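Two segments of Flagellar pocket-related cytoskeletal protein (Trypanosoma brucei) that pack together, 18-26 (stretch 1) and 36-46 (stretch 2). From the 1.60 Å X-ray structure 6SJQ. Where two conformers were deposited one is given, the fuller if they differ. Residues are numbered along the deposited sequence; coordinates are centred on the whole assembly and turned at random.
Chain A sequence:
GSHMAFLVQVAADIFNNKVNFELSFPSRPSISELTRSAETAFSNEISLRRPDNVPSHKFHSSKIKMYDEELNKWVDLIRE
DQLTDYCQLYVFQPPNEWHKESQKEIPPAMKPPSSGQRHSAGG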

# COMPACT_ATOMS: atom_id res chain seq x y z
N LYS A 18 0.61 -11.12 0.16
CA LYS A 18 0.22 -9.91 -0.56
C LYS A 18 -1.01 -9.34 0.13
O LYS A 18 -2.01 -10.03 0.30
N VAL A 19 -0.94 -8.08 0.53
CA VAL A 19 -2.10 -7.46 1.16
C VAL A 19 -2.60 -6.36 0.25
O VAL A 19 -1.84 -5.81 -0.55
N ASN A 20 -3.89 -6.08 0.31
CA ASN A 20 -4.47 -5.03 -0.54
C ASN A 20 -5.50 -4.30 0.29
O ASN A 20 -6.47 -4.91 0.76
N PHE A 21 -5.29 -2.99 0.48
CA PHE A 21 -6.19 -2.16 1.27
C PHE A 21 -6.93 -1.11 0.45
O PHE A 21 -6.35 -0.44 -0.44
N GLU A 22 -8.22 -0.95 0.75
CA GLU A 22 -9.02 0.14 0.18
C GLU A 22 -8.83 1.37 1.04
O GLU A 22 -9.21 1.36 2.22
N LEU A 23 -8.22 2.43 0.50
CA LEU A 23 -8.03 3.66 1.26
C LEU A 23 -9.03 4.68 0.73
O LEU A 23 -9.26 4.76 -0.48
N SER A 24 -9.66 5.43 1.63
CA SER A 24 -10.69 6.40 1.26
C SER A 24 -10.21 7.83 1.51
O SER A 24 -9.56 8.10 2.53
N PHE A 25 -10.51 8.74 0.59
CA PHE A 25 -10.15 10.14 0.75
C PHE A 25 -11.34 11.01 0.33
O PHE A 25 -12.18 10.58 -0.46
N PRO A 26 -11.42 12.25 0.85
CA PRO A 26 -12.52 13.15 0.43
C PRO A 26 -12.50 13.51 -1.06
O PRO A 26 -13.54 13.79 -1.64
N ARG A 36 1.47 8.95 3.02
CA ARG A 36 1.32 8.94 4.48
C ARG A 36 0.22 7.98 4.91
O ARG A 36 0.39 7.23 5.89
N SER A 37 -0.89 7.98 4.18
CA SER A 37 -2.02 7.09 4.46
C SER A 37 -1.61 5.63 4.29
O SER A 37 -1.91 4.78 5.13
N ALA A 38 -0.91 5.34 3.20
CA ALA A 38 -0.44 3.98 2.92
C ALA A 38 0.59 3.49 3.95
O ALA A 38 0.51 2.37 4.42
N GLU A 39 1.56 4.34 4.30
CA GLU A 39 2.56 3.93 5.29
C GLU A 39 1.93 3.67 6.66
O GLU A 39 2.33 2.74 7.37
N THR A 40 0.93 4.46 7.02
CA THR A 40 0.23 4.24 8.27
C THR A 40 -0.49 2.89 8.23
O THR A 40 -0.35 2.08 9.16
N ALA A 41 -1.23 2.63 7.15
CA ALA A 41 -2.00 1.37 7.05
C ALA A 41 -1.09 0.15 7.07
O ALA A 41 -1.36 -0.83 7.76
N PHE A 42 -0.00 0.20 6.31
CA PHE A 42 0.90 -0.95 6.24
C PHE A 42 1.70 -1.12 7.53
O PHE A 42 2.05 -2.24 7.90
N SER A 43 1.99 -0.01 8.21
CA SER A 43 2.71 -0.09 9.49
C SER A 43 1.79 -0.73 10.49
O SER A 43 2.24 -1.56 11.30
N ASN A 44 0.50 -0.39 10.43
CA ASN A 44 -0.48 -1.03 11.30
C ASN A 44 -0.60 -2.51 11.02
O ASN A 44 -0.71 -3.31 11.96
N GLU A 45 -0.57 -2.89 9.74
CA GLU A 45 -0.59 -4.30 9.36
C GLU A 45 0.65 -5.04 9.86
O GLU A 45 0.53 -6.13 10.42
N ILE A 46 1.84 -4.46 9.67
CA ILE A 46 3.05 -5.04 10.25
C ILE A 46 2.94 -5.28 11.76
O ILE A 46 3.27 -6.38 12.23

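Which side chains of the strand face the helix? Alternation decides it: Val-19, Phe-21 and Leu-23 point toward the helix, while Asn-20 and Ser-24 point away. The helix runs roughly antiparallel to the strand, at 139°, and answers with Ser-37, Ala-41 and Glu-45, spaced four residues apart and all directed toward the strand.

What does Phe-21, the residue with the most covered surface, touch? Its m rotamer brings the ring against Ala-41, with Phe-21 CD2 4.1 Å from Ala-41 CB; Phe-21 CA and Ala-41 CA are 8.0 Å apart. Phe-21 CD2 also lies 3.6 Å from Phe-42 CE1, the rings meeting obliquely with planes at 31°. At the ring edge, Phe-21 CZ is 3.5 Å from Glu-45 OE1, so a carboxylate oxygen meets the weakly positive rim of the aromatic ring.

How do Leu-23 and Phe-42 extend this apolar layer? Leu-23, with chi1 m and chi2 t, brings CD1 within 4.3 Å of Ala-38 CB and CD2 within 4.3 Å of Ala-41 CB. Phe-42 leaves the helix sideways, but its m rotamer carries the ring nearer the strand, where CE1 lies 3.6 Å from Val-19 CG2. Val-19, also m, reaches Glu-45 as well, its CG1 3.8 Å from OE2 of that residue.

Where do polar groups enter the contact? No direct hydrogen bond joins the stretches, but a water links them, donating to Ser-24 O at 3.0 Å and hydrogen-bonding Ser-37 OG at 2.7 Å. Thus Ser-24 contributes its backbone while its side chain points away. Ser-37, in the t rotamer, also packs against apolar neighbours: its OG is 3.6 Å from Leu-23 CD1, and its CB sits 3.8 Å from Phe-25 CE2, at the edge of that ring.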

# COMPACT_ATOMS: atom_id res chain seq x y z
CB LYS A 18 -0.18 -10.26 -1.99
CG LYS A 18 0.91 -10.11 -3.00
CD LYS A 18 1.05 -8.67 -3.46
CE LYS A 18 1.99 -8.64 -4.64
NZ LYS A 18 3.06 -9.67 -4.48
CB VAL A 19 -1.80 -6.92 2.57
CG1 VAL A 19 -1.28 -8.04 3.49
CG2 VAL A 19 -0.81 -5.78 2.51
CB ASN A 20 -5.15 -5.63 -1.77
CG ASN A 20 -5.45 -4.58 -2.83
OD1 ASN A 20 -4.84 -3.52 -2.84
ND2 ASN A 20 -6.38 -4.89 -3.75
CB PHE A 21 -5.41 -1.44 2.38
CG PHE A 21 -4.87 -2.36 3.44
CD1 PHE A 21 -5.64 -3.41 3.92
CD2 PHE A 21 -3.60 -2.16 3.97
CE1 PHE A 21 -5.14 -4.25 4.91
CE2 PHE A 21 -3.09 -3.00 4.95
CZ PHE A 21 -3.88 -4.04 5.43
CB GLU A 22 -10.49 -0.29 0.18
CG GLU A 22 -11.42 0.61 -0.57
CD GLU A 22 -12.84 0.08 -0.51
OE1 GLU A 22 -13.15 -0.88 -1.25
OE2 GLU A 22 -13.62 0.58 0.32
CB LEU A 23 -6.60 4.18 1.09
CG LEU A 23 -5.48 3.23 1.56
CD1 LEU A 23 -4.15 3.98 1.53
CD2 LEU A 23 -5.76 2.72 2.97
CB SER A 24 -11.98 6.16 2.07
OG SER A 24 -12.56 4.91 1.77
CB PHE A 25 -8.94 10.50 -0.11
CG PHE A 25 -7.74 9.61 0.11
CD1 PHE A 25 -7.61 8.42 -0.59
CD2 PHE A 25 -6.79 9.95 1.06
CE1 PHE A 25 -6.51 7.58 -0.38
CE2 PHE A 25 -5.67 9.12 1.28
CZ PHE A 25 -5.54 7.93 0.56
CB PRO A 26 -12.27 14.41 1.26
CG PRO A 26 -11.54 13.93 2.47
CD PRO A 26 -10.65 12.80 1.97
CB ARG A 36 1.03 10.35 5.01
CG ARG A 36 1.01 10.39 6.53
CD ARG A 36 0.43 11.69 7.08
NE ARG A 36 -0.87 11.48 7.72
CZ ARG A 36 -1.46 12.36 8.51
NH1 ARG A 36 -0.87 13.52 8.77
NH2 ARG A 36 -2.64 12.08 9.05
CB SER A 37 -3.20 7.41 3.55
OG SER A 37 -4.33 6.61 3.91
CB ALA A 38 0.14 3.90 1.52
CB GLU A 39 3.70 4.97 5.39
CG GLU A 39 4.61 4.95 4.19
CD GLU A 39 5.76 5.94 4.30
OE1 GLU A 39 5.66 6.89 5.10
OE2 GLU A 39 6.76 5.76 3.58
CB THR A 40 -0.78 5.36 8.55
OG1 THR A 40 -0.06 6.58 8.79
CG2 THR A 40 -1.64 5.01 9.77
CB ALA A 41 -2.86 1.38 5.80
CB PHE A 42 1.83 -0.83 5.03
CG PHE A 42 1.14 -1.01 3.69
CD1 PHE A 42 0.22 -2.03 3.48
CD2 PHE A 42 1.43 -0.16 2.64
CE1 PHE A 42 -0.41 -2.17 2.23
CE2 PHE A 42 0.81 -0.30 1.39
CZ PHE A 42 -0.11 -1.30 1.19
CB SER A 43 3.18 1.27 10.00
OG SER A 43 4.23 1.80 9.20
CB ASN A 44 -1.85 -0.35 11.22
CG ASN A 44 -1.86 0.99 11.92
OD1 ASN A 44 -0.96 1.28 12.74
ND2 ASN A 44 -2.86 1.82 11.61
CB GLU A 45 -0.77 -4.44 7.84
CG GLU A 45 -0.84 -5.88 7.34
CD GLU A 45 -2.16 -6.56 7.59
OE1 GLU A 45 -3.06 -5.95 8.22
OE2 GLU A 45 -2.33 -7.72 7.15
CB ILE A 46 4.31 -4.19 9.97
CG1 ILE A 46 4.65 -4.24 8.47
CG2 ILE A 46 5.51 -4.66 10.83
CD1 ILE A 46 5.73 -3.19 8.08
O HOH W 1 -6.95 7.37 3.84